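Local coordinates for hypothetical membrane protein (Corynebacterium glutamicum, PDB 6JSA) that binds heme through its C-terminal HtaA domain, the part in this crystal, and probably takes part in heme transfer during uptake, at residues N56-H68 against Q79-S91. Residues are numbered along the deposited sequence; the frame is centred on the assembly and turned at random. Where two conformers were deposited one is given.
Sequences NKTGSINFPGSIH and QIANIEISFNGNS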
# COMPACT_ATOMS: atom_id res chain seq x y z
N ASN A 56 1.29 -16.67 17.46
CA ASN A 56 1.11 -15.35 18.05
C ASN A 56 0.33 -14.38 17.17
O ASN A 56 0.13 -13.23 17.57
CB ASN A 56 2.47 -14.77 18.44
CG ASN A 56 3.15 -15.59 19.50
OD1 ASN A 56 2.58 -15.85 20.56
ND2 ASN A 56 4.36 -16.05 19.20
N LYS A 57 -0.15 -14.83 16.02
CA LYS A 57 -0.89 -14.01 15.06
C LYS A 57 -0.15 -12.72 14.71
O LYS A 57 -0.69 -11.62 14.80
CB LYS A 57 -2.33 -13.75 15.50
CG LYS A 57 -3.28 -13.49 14.33
CD LYS A 57 -4.71 -13.19 14.78
CE LYS A 57 -5.64 -13.11 13.57
NZ LYS A 57 -7.02 -12.65 13.90
N THR A 58 1.12 -12.86 14.31
CA THR A 58 1.89 -11.76 13.75
C THR A 58 2.43 -12.19 12.40
O THR A 58 2.57 -13.38 12.11
CB THR A 58 3.07 -11.35 14.64
OG1 THR A 58 4.07 -12.37 14.61
CG2 THR A 58 2.61 -11.11 16.08
N GLY A 59 2.76 -11.21 11.57
CA GLY A 59 3.30 -11.56 10.27
C GLY A 59 3.74 -10.34 9.51
O GLY A 59 3.44 -9.19 9.89
N SER A 60 4.48 -10.60 8.44
CA SER A 60 4.85 -9.61 7.44
C SER A 60 4.74 -10.28 6.08
O SER A 60 5.34 -11.34 5.87
CB SER A 60 6.28 -9.11 7.65
OG SER A 60 6.29 -7.98 8.48
N ILE A 61 3.99 -9.65 5.19
CA ILE A 61 3.78 -10.13 3.83
C ILE A 61 4.40 -9.08 2.91
O ILE A 61 3.95 -7.93 2.89
CB ILE A 61 2.28 -10.30 3.51
CG1 ILE A 61 1.51 -10.91 4.70
CG2 ILE A 61 2.10 -11.12 2.24
CD1 ILE A 61 1.86 -12.34 4.98
N ASN A 62 5.43 -9.47 2.16
CA ASN A 62 6.23 -8.54 1.37
C ASN A 62 5.93 -8.66 -0.11
O ASN A 62 5.82 -9.76 -0.65
CB ASN A 62 7.72 -8.81 1.58
CG ASN A 62 8.19 -8.46 2.96
OD1 ASN A 62 8.37 -7.29 3.28
ND2 ASN A 62 8.40 -9.47 3.78
N PHE A 63 5.86 -7.51 -0.79
CA PHE A 63 5.62 -7.49 -2.22
C PHE A 63 6.64 -6.62 -2.93
O PHE A 63 6.98 -5.53 -2.44
CB PHE A 63 4.21 -6.95 -2.52
CG PHE A 63 3.13 -7.78 -1.91
CD1 PHE A 63 2.62 -8.87 -2.59
CD2 PHE A 63 2.64 -7.50 -0.64
CE1 PHE A 63 1.63 -9.66 -2.03
CE2 PHE A 63 1.66 -8.29 -0.07
CZ PHE A 63 1.15 -9.37 -0.77
N PRO A 64 7.13 -7.04 -4.09
CA PRO A 64 7.94 -6.16 -4.94
C PRO A 64 7.01 -5.29 -5.78
O PRO A 64 5.78 -5.42 -5.74
CB PRO A 64 8.68 -7.16 -5.82
CG PRO A 64 7.62 -8.20 -6.07
CD PRO A 64 6.85 -8.33 -4.76
N GLY A 65 7.61 -4.41 -6.56
CA GLY A 65 6.87 -3.65 -7.54
C GLY A 65 6.63 -2.21 -7.12
O GLY A 65 6.63 -1.86 -5.93
N SER A 66 6.41 -1.36 -8.12
CA SER A 66 6.21 0.06 -7.88
C SER A 66 5.06 0.61 -8.71
O SER A 66 4.76 0.13 -9.81
CB SER A 66 7.48 0.86 -8.15
OG SER A 66 7.92 0.66 -9.47
N ILE A 67 4.45 1.66 -8.16
CA ILE A 67 3.46 2.49 -8.83
C ILE A 67 4.05 3.89 -8.93
O ILE A 67 4.59 4.40 -7.94
CB ILE A 67 2.15 2.56 -8.02
CG1 ILE A 67 1.63 1.16 -7.69
CG2 ILE A 67 1.12 3.41 -8.77
CD1 ILE A 67 0.62 1.17 -6.58
N HIS A 68 3.93 4.51 -10.10
CA HIS A 68 4.48 5.84 -10.34
C HIS A 68 3.35 6.74 -10.84
O HIS A 68 2.94 6.64 -12.01
CB HIS A 68 5.62 5.77 -11.34
CG HIS A 68 6.44 7.02 -11.41
ND1 HIS A 68 7.60 7.11 -12.15
CD2 HIS A 68 6.27 8.24 -10.84
CE1 HIS A 68 8.11 8.32 -12.03
NE2 HIS A 68 7.32 9.03 -11.24
N GLN A 79 5.98 8.10 -6.14
CA GLN A 79 6.35 6.70 -6.31
C GLN A 79 6.10 5.96 -5.01
O GLN A 79 6.51 6.40 -3.94
CB GLN A 79 7.83 6.59 -6.68
CG GLN A 79 8.20 7.31 -7.96
CD GLN A 79 9.68 7.22 -8.25
OE1 GLN A 79 10.24 6.13 -8.32
NE2 GLN A 79 10.33 8.37 -8.39
N ILE A 80 5.43 4.81 -5.12
CA ILE A 80 5.18 3.91 -4.00
C ILE A 80 5.72 2.54 -4.41
O ILE A 80 5.30 2.00 -5.45
CB ILE A 80 3.69 3.83 -3.66
CG1 ILE A 80 3.12 5.22 -3.35
CG2 ILE A 80 3.46 2.87 -2.49
CD1 ILE A 80 1.63 5.23 -3.12
N ALA A 81 6.64 1.99 -3.62
CA ALA A 81 7.29 0.74 -4.01
C ALA A 81 7.43 -0.20 -2.83
O ALA A 81 7.48 0.22 -1.67
CB ALA A 81 8.67 0.99 -4.61
N ASN A 82 7.52 -1.50 -3.14
CA ASN A 82 7.87 -2.52 -2.15
C ASN A 82 6.93 -2.50 -0.94
O ASN A 82 7.36 -2.41 0.22
CB ASN A 82 9.33 -2.38 -1.72
CG ASN A 82 10.27 -2.57 -2.86
OD1 ASN A 82 10.18 -3.56 -3.58
ND2 ASN A 82 11.19 -1.63 -3.04
N ILE A 83 5.63 -2.60 -1.21
CA ILE A 83 4.67 -2.55 -0.11
C ILE A 83 4.82 -3.80 0.76
O ILE A 83 5.22 -4.88 0.30
CB ILE A 83 3.21 -2.34 -0.55
CG1 ILE A 83 2.63 -3.60 -1.19
CG2 ILE A 83 3.08 -1.12 -1.44
CD1 ILE A 83 1.11 -3.59 -1.18
N GLU A 84 4.49 -3.63 2.04
CA GLU A 84 4.55 -4.70 3.02
C GLU A 84 3.35 -4.55 3.94
O GLU A 84 3.06 -3.44 4.41
CB GLU A 84 5.84 -4.60 3.85
CG GLU A 84 5.87 -5.48 5.08
CD GLU A 84 7.14 -5.29 5.89
OE1 GLU A 84 8.09 -4.64 5.38
OE2 GLU A 84 7.18 -5.78 7.04
N ILE A 85 2.62 -5.64 4.14
CA ILE A 85 1.56 -5.72 5.14
C ILE A 85 2.15 -6.38 6.37
O ILE A 85 2.55 -7.55 6.33
CB ILE A 85 0.37 -6.52 4.62
CG1 ILE A 85 -0.24 -5.84 3.39
CG2 ILE A 85 -0.66 -6.69 5.71
CD1 ILE A 85 -1.26 -6.68 2.67
N SER A 86 2.23 -5.64 7.47
CA SER A 86 2.70 -6.15 8.74
C SER A 86 1.53 -6.16 9.71
O SER A 86 0.74 -5.21 9.73
CB SER A 86 3.82 -5.25 9.27
OG SER A 86 4.39 -5.76 10.45
N PHE A 87 1.39 -7.23 10.49
CA PHE A 87 0.28 -7.30 11.43
C PHE A 87 0.73 -7.90 12.75
O PHE A 87 1.63 -8.73 12.81
CB PHE A 87 -0.96 -8.03 10.87
CG PHE A 87 -0.73 -9.48 10.49
CD1 PHE A 87 -0.34 -9.82 9.20
CD2 PHE A 87 -0.94 -10.50 11.41
CE1 PHE A 87 -0.15 -11.15 8.84
CE2 PHE A 87 -0.75 -11.82 11.06
CZ PHE A 87 -0.36 -12.15 9.78
N ASN A 88 0.08 -7.43 13.80
CA ASN A 88 0.24 -7.96 15.16
C ASN A 88 -1.18 -8.05 15.71
O ASN A 88 -1.78 -7.01 16.04
CB ASN A 88 1.09 -7.02 16.02
CG ASN A 88 2.54 -6.96 15.58
OD1 ASN A 88 2.90 -6.21 14.68
ND2 ASN A 88 3.38 -7.75 16.23
N GLY A 89 -1.72 -9.26 15.80
CA GLY A 89 -3.13 -9.28 16.11
C GLY A 89 -3.91 -8.64 14.98
O GLY A 89 -3.48 -8.64 13.82
N ASN A 90 -5.04 -8.03 15.32
CA ASN A 90 -5.95 -7.45 14.34
C ASN A 90 -5.61 -6.01 13.97
O ASN A 90 -6.45 -5.30 13.40
CB ASN A 90 -7.39 -7.59 14.82
CG ASN A 90 -7.82 -9.04 14.93
OD1 ASN A 90 -7.44 -9.87 14.10
ND2 ASN A 90 -8.60 -9.36 15.96
N SER A 91 -4.40 -5.56 14.26
CA SER A 91 -3.92 -4.26 13.80
C SER A 91 -2.59 -4.46 13.09
O SER A 91 -1.98 -5.53 13.15
CB SER A 91 -3.76 -3.28 14.96
OG SER A 91 -2.76 -3.73 15.86
O HOH W 1 4.95 -3.22 -3.97
O HOH W 2 10.39 -3.87 -6.23
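Two antiparallel strand pairings, joined at a bent break, zip residues 56-68 to 79-91, with strand 42-53 flanking 58-62 and strand 30-34 flanking 66-68. In the longer pairing Gly59 and Phe87 bond both ways, as do Ile61 and Ile85, before Phe63 N closes it on Ile83 O. Beyond the corner at Asn82 the register has slipped by one residue, and Ile67 pairs with Ile80. Water bridges the break: one molecule accepts from Ile83 N (2.9 Å) and probably donates to Gly65 O, while a second links Gly65 N to Asn82 OD1. The Phe87 ring lies flat against the bare backbone of Gly59, whose CA makes a CH-pi contact 3.9 Å from the ring centroid. Ile61, Ile85 and Phe63 line the same inward side, where strands 3-12 and 113-125 supply Ala8, Leu118 and Phe120. On the other side Ser60 OG donates to Glu84 OE2 (2.8 Å) on its anti side, 21° out of the carboxylate plane; OE1 forms a salt bridge with Arg112. In one of two His68 conformers, Gln79 CG sits over a ring face, 3.6 Å from His68 CD2, and NE2 hydrogen-bonds Asp77 OD1. Lys57 NZ donates to Asn90 OD1 (2.8 Å) in the type II' turn, and also to Leu123 O. The arrangement is that of a beta hairpin whose outgoing strand 76-88 is kinked, in the strand-rich HtaA domain; its Ile80 side chain lies about 9 Å from the heme.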